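Local coordinates for protein thymine dioxygenase (Neurospora crassa, PDB 5C3Q) that probably hydroxylates the methyl group of thymine with 2-oxoglutarate as co-substrate, and here holds both beside a nickel ion, at residues Lys36-Gly41 with Ile48-Ile53; Asn52-Pro57 with Lys159-Glu164; Pro117-Ser122 with Ser201-Ile206. All coordinates share one frame; numbering follows the deposited sequence.

Interaction 1: Lys36-Gly41 with Ile48-Ile53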
# COMPACT_ATOMS: atom_id res chain seq x y z
N LYS A 36 3.45 -16.99 13.32
CA LYS A 36 3.80 -17.95 12.27
C LYS A 36 2.83 -17.92 11.10
O LYS A 36 3.24 -18.08 9.95
CB LYS A 36 3.90 -19.37 12.84
CG LYS A 36 5.13 -19.62 13.69
CD LYS A 36 5.10 -21.00 14.32
CE LYS A 36 6.39 -21.31 15.05
NZ LYS A 36 6.39 -22.68 15.62
N ALA A 37 1.54 -17.73 11.39
CA ALA A 37 0.51 -17.65 10.34
C ALA A 37 0.70 -16.39 9.49
O ALA A 37 0.58 -16.44 8.27
CB ALA A 37 -0.88 -17.67 10.96
N ILE A 38 0.99 -15.28 10.16
CA ILE A 38 1.29 -14.02 9.48
C ILE A 38 2.51 -14.19 8.57
O ILE A 38 2.45 -13.87 7.38
CB ILE A 38 1.53 -12.88 10.50
CG1 ILE A 38 0.20 -12.50 11.17
CG2 ILE A 38 2.15 -11.66 9.83
CD1 ILE A 38 0.34 -11.66 12.42
N LEU A 39 3.60 -14.71 9.12
CA LEU A 39 4.81 -14.95 8.35
C LEU A 39 4.57 -15.90 7.17
O LEU A 39 5.01 -15.63 6.06
CB LEU A 39 5.93 -15.51 9.23
CG LEU A 39 7.24 -15.81 8.51
CD1 LEU A 39 7.82 -14.56 7.86
CD2 LEU A 39 8.25 -16.44 9.46
N HIS A 40 3.87 -17.00 7.41
CA HIS A 40 3.58 -17.96 6.35
C HIS A 40 2.82 -17.30 5.20
O HIS A 40 3.09 -17.58 4.03
CB HIS A 40 2.80 -19.16 6.89
CG HIS A 40 2.59 -20.24 5.88
ND1 HIS A 40 3.59 -21.11 5.51
CD2 HIS A 40 1.50 -20.60 5.17
CE1 HIS A 40 3.13 -21.95 4.61
NE2 HIS A 40 1.86 -21.66 4.38
N GLY A 41 1.88 -16.41 5.53
CA GLY A 41 1.16 -15.62 4.53
C GLY A 41 2.08 -14.76 3.67
O GLY A 41 1.96 -14.74 2.44
N ILE A 48 -1.71 -10.69 3.29
CA ILE A 48 -2.62 -11.21 4.32
C ILE A 48 -3.77 -10.22 4.56
O ILE A 48 -3.68 -9.05 4.16
CB ILE A 48 -1.89 -11.49 5.66
CG1 ILE A 48 -1.34 -10.19 6.27
CG2 ILE A 48 -0.75 -12.50 5.44
CD1 ILE A 48 -0.71 -10.37 7.64
N TYR A 49 -4.85 -10.69 5.18
CA TYR A 49 -5.88 -9.81 5.73
C TYR A 49 -5.77 -9.89 7.25
O TYR A 49 -5.67 -10.99 7.80
CB TYR A 49 -7.29 -10.26 5.36
CG TYR A 49 -7.79 -9.95 3.97
CD1 TYR A 49 -7.03 -10.21 2.84
CD2 TYR A 49 -9.09 -9.46 3.78
CE1 TYR A 49 -7.52 -9.96 1.56
CE2 TYR A 49 -9.59 -9.21 2.51
CZ TYR A 49 -8.81 -9.46 1.41
OH TYR A 49 -9.31 -9.21 0.15
N LEU A 50 -5.80 -8.74 7.91
CA LEU A 50 -5.86 -8.69 9.36
C LEU A 50 -7.20 -8.15 9.81
O LEU A 50 -7.70 -7.17 9.27
CB LEU A 50 -4.75 -7.79 9.92
CG LEU A 50 -3.31 -8.25 9.70
CD1 LEU A 50 -2.37 -7.23 10.31
CD2 LEU A 50 -3.08 -9.63 10.30
N LYS A 51 -7.78 -8.81 10.82
CA LYS A 51 -8.97 -8.32 11.50
C LYS A 51 -8.62 -8.03 12.96
O LYS A 51 -7.57 -8.45 13.45
CB LYS A 51 -10.12 -9.34 11.42
CG LYS A 51 -9.83 -10.71 12.01
CD LYS A 51 -10.89 -11.74 11.64
CE LYS A 51 -12.13 -11.63 12.51
NZ LYS A 51 -13.19 -12.58 12.06
N ASN A 52 -9.50 -7.29 13.64
CA ASN A 52 -9.30 -6.90 15.04
C ASN A 52 -7.95 -6.26 15.29
O ASN A 52 -7.22 -6.65 16.21
CB ASN A 52 -9.53 -8.09 15.97
CG ASN A 52 -10.93 -8.65 15.85
OD1 ASN A 52 -11.86 -7.94 15.49
ND2 ASN A 52 -11.08 -9.93 16.15
N ILE A 53 -7.61 -5.28 14.45
CA ILE A 53 -6.41 -4.48 14.64
C ILE A 53 -6.71 -3.38 15.66
O ILE A 53 -7.88 -3.08 15.92
CB ILE A 53 -5.89 -3.87 13.31
CG1 ILE A 53 -6.99 -3.10 12.57
CG2 ILE A 53 -5.33 -4.97 12.41
CD1 ILE A 53 -6.47 -2.10 11.56
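Ile-48 packs both branches of its side chain against helix 28-44, and more of its surface is buried in this contact than that of any other residue. Its CD1 lies 3.8 Å from CG2 of Ile-38, while its other branch, CG2, reaches the helix backbone 3.8 Å from CA of Gly-41. The same CG2 sits 4.0 Å from the carbonyl oxygen of Ile-38, so this methyl borders two points of the helix backbone three residues apart. With CG1 between the backbone N and the carbonyl carbon (chi1 64°), CD1 is directed to Ile-38 and CG2 to Gly-41.

Gly-41 carries no side chain, and the chains come close here, with CA of Gly-41 only 5.8 Å from CA of Ile-48. Helix and strand run roughly antiparallel, at 149°, with their segment axes 9.2 Å apart at closest. This is the return leg of a beta-alpha-beta crossover: strand 13-19 leads through helices 21-25 and 28-44 into strand 47-51, which lies parallel to strand 13-19 in the large mixed sheet of the double-stranded beta-helix enzyme. Backbone bonds from Ile-48 to Val-254 and from Tyr-49 to Pro-16 and Ile-18 hold strand 47-51 between its neighbours.

Ile-38 meets Ile-48 aslant through CG2, and its other branch looks along the strand, where CG1 is 4.4 Å from CD2 of Leu-50. That looser pair is also bordered by helix 147-173, whose Ala-168 touches Ile-38 and whose Val-165 touches Leu-50.

Interaction 2: Asn52-Pro57 with Lys159-Glu164. With EDO (1,2-ethanediol), chain L.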
# COMPACT_ATOMS: atom_id res chain seq x y z
N ASN A 52 -9.50 -7.29 13.64
CA ASN A 52 -9.30 -6.90 15.04
C ASN A 52 -7.95 -6.26 15.29
O ASN A 52 -7.22 -6.65 16.21
CB ASN A 52 -9.53 -8.09 15.97
CG ASN A 52 -10.93 -8.65 15.85
OD1 ASN A 52 -11.86 -7.94 15.49
ND2 ASN A 52 -11.08 -9.93 16.15
N ILE A 53 -7.61 -5.28 14.45
CA ILE A 53 -6.41 -4.48 14.64
C ILE A 53 -6.71 -3.38 15.66
O ILE A 53 -7.88 -3.08 15.92
CB ILE A 53 -5.89 -3.87 13.31
CG1 ILE A 53 -6.99 -3.10 12.57
CG2 ILE A 53 -5.33 -4.97 12.41
CD1 ILE A 53 -6.47 -2.10 11.56
N PRO A 54 -5.67 -2.77 16.25
CA PRO A 54 -5.91 -1.74 17.27
C PRO A 54 -6.60 -0.45 16.78
O PRO A 54 -7.15 0.30 17.59
CB PRO A 54 -4.51 -1.42 17.81
CG PRO A 54 -3.65 -2.56 17.37
CD PRO A 54 -4.23 -3.02 16.07
N ILE A 55 -6.57 -0.19 15.47
CA ILE A 55 -7.25 0.99 14.91
C ILE A 55 -8.76 0.74 14.91
O ILE A 55 -9.23 -0.22 14.30
CB ILE A 55 -6.76 1.31 13.48
CG1 ILE A 55 -5.28 1.70 13.51
CG2 ILE A 55 -7.58 2.44 12.87
CD1 ILE A 55 -4.60 1.69 12.16
N GLN A 56 -9.51 1.62 15.58
CA GLN A 56 -10.96 1.44 15.75
C GLN A 56 -11.75 1.69 14.46
O GLN A 56 -11.44 2.62 13.72
CB GLN A 56 -11.49 2.38 16.84
CG GLN A 56 -11.00 2.06 18.24
CD GLN A 56 -11.52 0.73 18.77
OE1 GLN A 56 -10.74 -0.14 19.14
NE2 GLN A 56 -12.84 0.56 18.79
N PRO A 57 -12.79 0.87 14.20
CA PRO A 57 -13.58 1.03 12.97
C PRO A 57 -14.29 2.38 12.83
O PRO A 57 -14.42 2.88 11.72
CB PRO A 57 -14.60 -0.12 13.03
CG PRO A 57 -14.47 -0.75 14.36
CD PRO A 57 -13.17 -0.32 14.98
N LYS A 159 1.60 3.92 11.84
CA LYS A 159 3.01 3.79 12.20
C LYS A 159 3.19 2.77 13.32
O LYS A 159 4.10 1.94 13.29
CB LYS A 159 3.57 5.16 12.61
CG LYS A 159 4.93 5.16 13.30
CD LYS A 159 5.27 6.57 13.75
CE LYS A 159 6.45 6.60 14.71
NZ LYS A 159 6.67 7.97 15.24
N ALA A 160 2.31 2.83 14.32
CA ALA A 160 2.32 1.87 15.43
C ALA A 160 1.99 0.45 14.95
O ALA A 160 2.62 -0.51 15.39
CB ALA A 160 1.36 2.31 16.52
N LEU A 161 1.02 0.32 14.05
CA LEU A 161 0.66 -1.00 13.50
C LEU A 161 1.81 -1.60 12.68
O LEU A 161 2.04 -2.81 12.73
CB LEU A 161 -0.60 -0.90 12.64
CG LEU A 161 -1.16 -2.21 12.07
CD1 LEU A 161 -1.39 -3.25 13.16
CD2 LEU A 161 -2.45 -1.95 11.31
N HIS A 162 2.52 -0.77 11.92
CA HIS A 162 3.71 -1.22 11.19
C HIS A 162 4.69 -1.90 12.13
O HIS A 162 5.16 -3.01 11.86
CB HIS A 162 4.39 -0.03 10.51
CG HIS A 162 5.64 -0.39 9.76
ND1 HIS A 162 6.71 0.47 9.66
CD2 HIS A 162 5.99 -1.51 9.08
CE1 HIS A 162 7.67 -0.11 8.95
NE2 HIS A 162 7.25 -1.31 8.59
N ILE A 163 5.00 -1.23 13.24
CA ILE A 163 5.94 -1.76 14.22
C ILE A 163 5.47 -3.13 14.72
O ILE A 163 6.28 -4.04 14.84
CB ILE A 163 6.15 -0.76 15.39
CG1 ILE A 163 6.95 0.45 14.89
CG2 ILE A 163 6.89 -1.41 16.56
CD1 ILE A 163 6.86 1.67 15.79
N GLU A 164 4.17 -3.27 14.98
CA GLU A 164 3.63 -4.52 15.52
C GLU A 164 3.63 -5.65 14.49
O GLU A 164 3.90 -6.79 14.83
CB GLU A 164 2.21 -4.32 16.07
CG GLU A 164 2.10 -3.31 17.22
CD GLU A 164 2.63 -3.81 18.55
OE1 GLU A 164 3.36 -4.83 18.60
OE2 GLU A 164 2.34 -3.15 19.58
C1 EDO L . -11.32 -1.07 10.77
O1 EDO L . -10.09 -1.29 10.08
C2 EDO L . -11.33 -1.91 12.03
O2 EDO L . -10.09 -1.76 12.71
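Leu-161 supplies the helix side of this contact almost alone, and its two methyls divide three apolar partners between them. CD1 takes Pro-54, lying 4.1 Å from the ring atom CD; the leucine side chain and the proline ring cross at about a right angle. CD2 takes the two isoleucines: it is 4.0 Å from CD1 of Ile-53 and 4.3 Å from CD1 of Ile-55. With CG anti to the backbone N (chi1 -176°), both methyls are presented to the loop. Ile-53 and Pro-54 also start out toward the helix from their backbones, whereas Ile-55 only turns its terminal methyl that way.

The loop is the connection from strand 47-51 to helix 57-71, with Gln-56 at the N-cap position of the latter. Helix 147-173 lies against the large sheet of the double-stranded beta-helix fold, and the sheet backs this cluster: Phe-226 of strand 222-227 touches both Ile-53 and Ile-55, and Leu-224 touches Leu-161. Phe-20, in the loop between strand 13-19 and helix 21-25, touches Ile-53 and Leu-161.

Polar contacts involve the loop and a molecule of 1,2-ethanediol, probably left from the crystallisation liquor. Its O2 is placed 2.4 Å from the carbonyl oxygen of Ile-55, too short for the bond length to be trusted, although the diol is also hydrogen-bonded to NH2 of Arg-60. Carbon atoms of the loop also approach it: CG1 of Ile-53 lies 3.4 Å from the same O2, and CA of Pro-57 is 3.8 Å from the diol carbon C1.

Interaction 3: Pro117-Ser122 with Ser201-Ile206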
# COMPACT_ATOMS: atom_id res chain seq x y z
N PRO A 117 -4.96 6.83 -19.26
CA PRO A 117 -4.41 6.97 -17.90
C PRO A 117 -5.34 6.43 -16.81
O PRO A 117 -6.56 6.43 -16.98
CB PRO A 117 -4.21 8.49 -17.76
CG PRO A 117 -5.14 9.10 -18.74
CD PRO A 117 -5.29 8.13 -19.87
N ASP A 118 -4.75 5.98 -15.71
CA ASP A 118 -5.51 5.45 -14.57
C ASP A 118 -6.55 6.47 -14.10
O ASP A 118 -6.25 7.65 -13.97
CB ASP A 118 -4.57 5.11 -13.41
CG ASP A 118 -3.67 3.92 -13.70
OD1 ASP A 118 -3.83 3.27 -14.76
OD2 ASP A 118 -2.80 3.62 -12.86
N ILE A 119 -7.78 6.01 -13.86
CA ILE A 119 -8.85 6.89 -13.44
C ILE A 119 -8.84 6.96 -11.91
O ILE A 119 -9.61 6.28 -11.23
CB ILE A 119 -10.23 6.44 -13.96
CG1 ILE A 119 -10.19 6.22 -15.47
CG2 ILE A 119 -11.29 7.48 -13.62
CD1 ILE A 119 -11.39 5.46 -16.01
N LYS A 120 -7.95 7.79 -11.38
CA LYS A 120 -7.75 7.90 -9.94
C LYS A 120 -7.14 9.26 -9.59
O LYS A 120 -6.59 9.94 -10.44
CB LYS A 120 -6.83 6.78 -9.45
CG LYS A 120 -5.37 6.89 -9.90
CD LYS A 120 -4.50 5.81 -9.30
CE LYS A 120 -3.04 6.00 -9.68
NZ LYS A 120 -2.15 5.04 -8.96
N GLU A 121 -7.27 9.64 -8.32
CA GLU A 121 -6.51 10.77 -7.79
C GLU A 121 -6.00 10.38 -6.41
O GLU A 121 -6.56 9.50 -5.76
CB GLU A 121 -7.33 12.06 -7.76
CG GLU A 121 -8.68 11.95 -7.06
CD GLU A 121 -9.50 13.23 -7.11
OE1 GLU A 121 -8.94 14.32 -7.35
OE2 GLU A 121 -10.72 13.14 -6.89
N SER A 122 -4.92 11.03 -5.98
CA SER A 122 -4.30 10.69 -4.71
C SER A 122 -3.75 11.91 -4.00
O SER A 122 -3.46 12.94 -4.61
CB SER A 122 -3.19 9.66 -4.92
OG SER A 122 -2.13 10.19 -5.70
N SER A 201 -19.15 2.09 -16.94
CA SER A 201 -18.50 0.85 -17.36
C SER A 201 -18.10 0.88 -18.84
O SER A 201 -17.13 0.22 -19.22
CB SER A 201 -19.41 -0.35 -17.08
OG SER A 201 -20.68 -0.19 -17.68
N GLU A 202 -18.82 1.64 -19.66
CA GLU A 202 -18.52 1.74 -21.09
C GLU A 202 -17.15 2.38 -21.36
O GLU A 202 -16.53 2.10 -22.38
CB GLU A 202 -19.62 2.49 -21.85
CG GLU A 202 -19.69 3.99 -21.57
CD GLU A 202 -20.84 4.68 -22.30
OE1 GLU A 202 -21.21 5.81 -21.90
OE2 GLU A 202 -21.37 4.11 -23.28
N VAL A 203 -16.69 3.24 -20.45
CA VAL A 203 -15.36 3.84 -20.54
C VAL A 203 -14.29 2.77 -20.71
O VAL A 203 -13.34 2.94 -21.49
CB VAL A 203 -15.02 4.71 -19.30
CG1 VAL A 203 -13.56 5.16 -19.32
CG2 VAL A 203 -15.94 5.92 -19.24
N PHE A 204 -14.45 1.66 -19.99
CA PHE A 204 -13.51 0.53 -20.06
C PHE A 204 -13.57 -0.24 -21.38
O PHE A 204 -12.64 -0.97 -21.71
CB PHE A 204 -13.75 -0.41 -18.87
CG PHE A 204 -13.43 0.21 -17.53
CD1 PHE A 204 -14.40 0.92 -16.83
CD2 PHE A 204 -12.16 0.10 -16.98
CE1 PHE A 204 -14.11 1.50 -15.61
CE2 PHE A 204 -11.87 0.68 -15.76
CZ PHE A 204 -12.84 1.38 -15.07
N LYS A 205 -14.65 -0.07 -22.14
CA LYS A 205 -14.77 -0.63 -23.50
C LYS A 205 -14.28 0.36 -24.56
O LYS A 205 -13.64 -0.04 -25.53
CB LYS A 205 -16.21 -1.03 -23.81
CG LYS A 205 -16.70 -2.28 -23.10
CD LYS A 205 -17.86 -2.94 -23.85
CE LYS A 205 -19.02 -1.98 -24.07
NZ LYS A 205 -20.16 -2.63 -24.78
N ILE A 206 -14.60 1.63 -24.38
CA ILE A 206 -14.11 2.69 -25.26
C ILE A 206 -12.58 2.76 -25.21
O ILE A 206 -11.93 2.92 -26.25
CB ILE A 206 -14.70 4.08 -24.89
CG1 ILE A 206 -16.21 4.11 -25.17
CG2 ILE A 206 -14.01 5.19 -25.67
CD1 ILE A 206 -16.93 5.28 -24.54
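Ile-119 extends its side chain to Val-203 and Phe-204 at the surface end of the double-stranded beta-helix domain, where the loop before strand 121-125 meets the short helix 203-206 just beyond strand 190-200. Those two strands are antiparallel neighbours in the large sheet. Ile-119 is the centre of an inverse gamma turn, marked by a weak bond of 3.1 Å from Lys-120 N to Asp-118 O.

From this turn the bond from CA to CB heads toward the helix, though CB is still 5.8 Å from CZ of Phe-204. There the side chain forks. The branch methyl CG2 is 6.5 Å from that same CZ and makes no contact with the helix. CG1 takes the productive direction, anti to the carbonyl carbon (chi1 -52°), yet remains 5.2 Å from CG1 of Val-203. The near-extended second torsion (166°) then carries CD1 the last step, to 4.0 Å from CG1 of Val-203, an approach of one branched side chain to another tip to tip. CD1 also borders the aromatic ring obliquely, 4.4 Å from CZ of Phe-204.

Val-199 of strand 190-200 touches both Ile-119 and Phe-204, joining loop and helix to the sheet. On the same strand Tyr-196, which binds 2-oxoglutarate, has its side chain about 6 Å from that of Ile-119. The ring also has a neighbour from its own segment at the edge: the carbonyl oxygen of Ser-201, acceptor for Phe-204 N, lies in the ring plane, 3.7 Å from CD1 of Phe-204.

From the N terminus, interaction 1 closes first, a tight connection with six residues between the segments that turns helix 28-44 back into strand 47-51. Interaction 2 opens on the same chain, sharing Asn-52 and Ile-53, and closes on helix 147-173 with 101 residues in between. Before it does, interaction 3 opens at Pro-117, and it ends at residues 201-206, so 2 and 3 cross while 1 and 3 follow in series. Interactions 1 and 2 have centres 12 Å apart; interaction 3 lies 32 Å from each, on the opposite side of the chain's centre. Together they tie the N-terminal crossover, the long helix, the loop before strand 121-125 and the helix 203-206 to different parts of one large sheet.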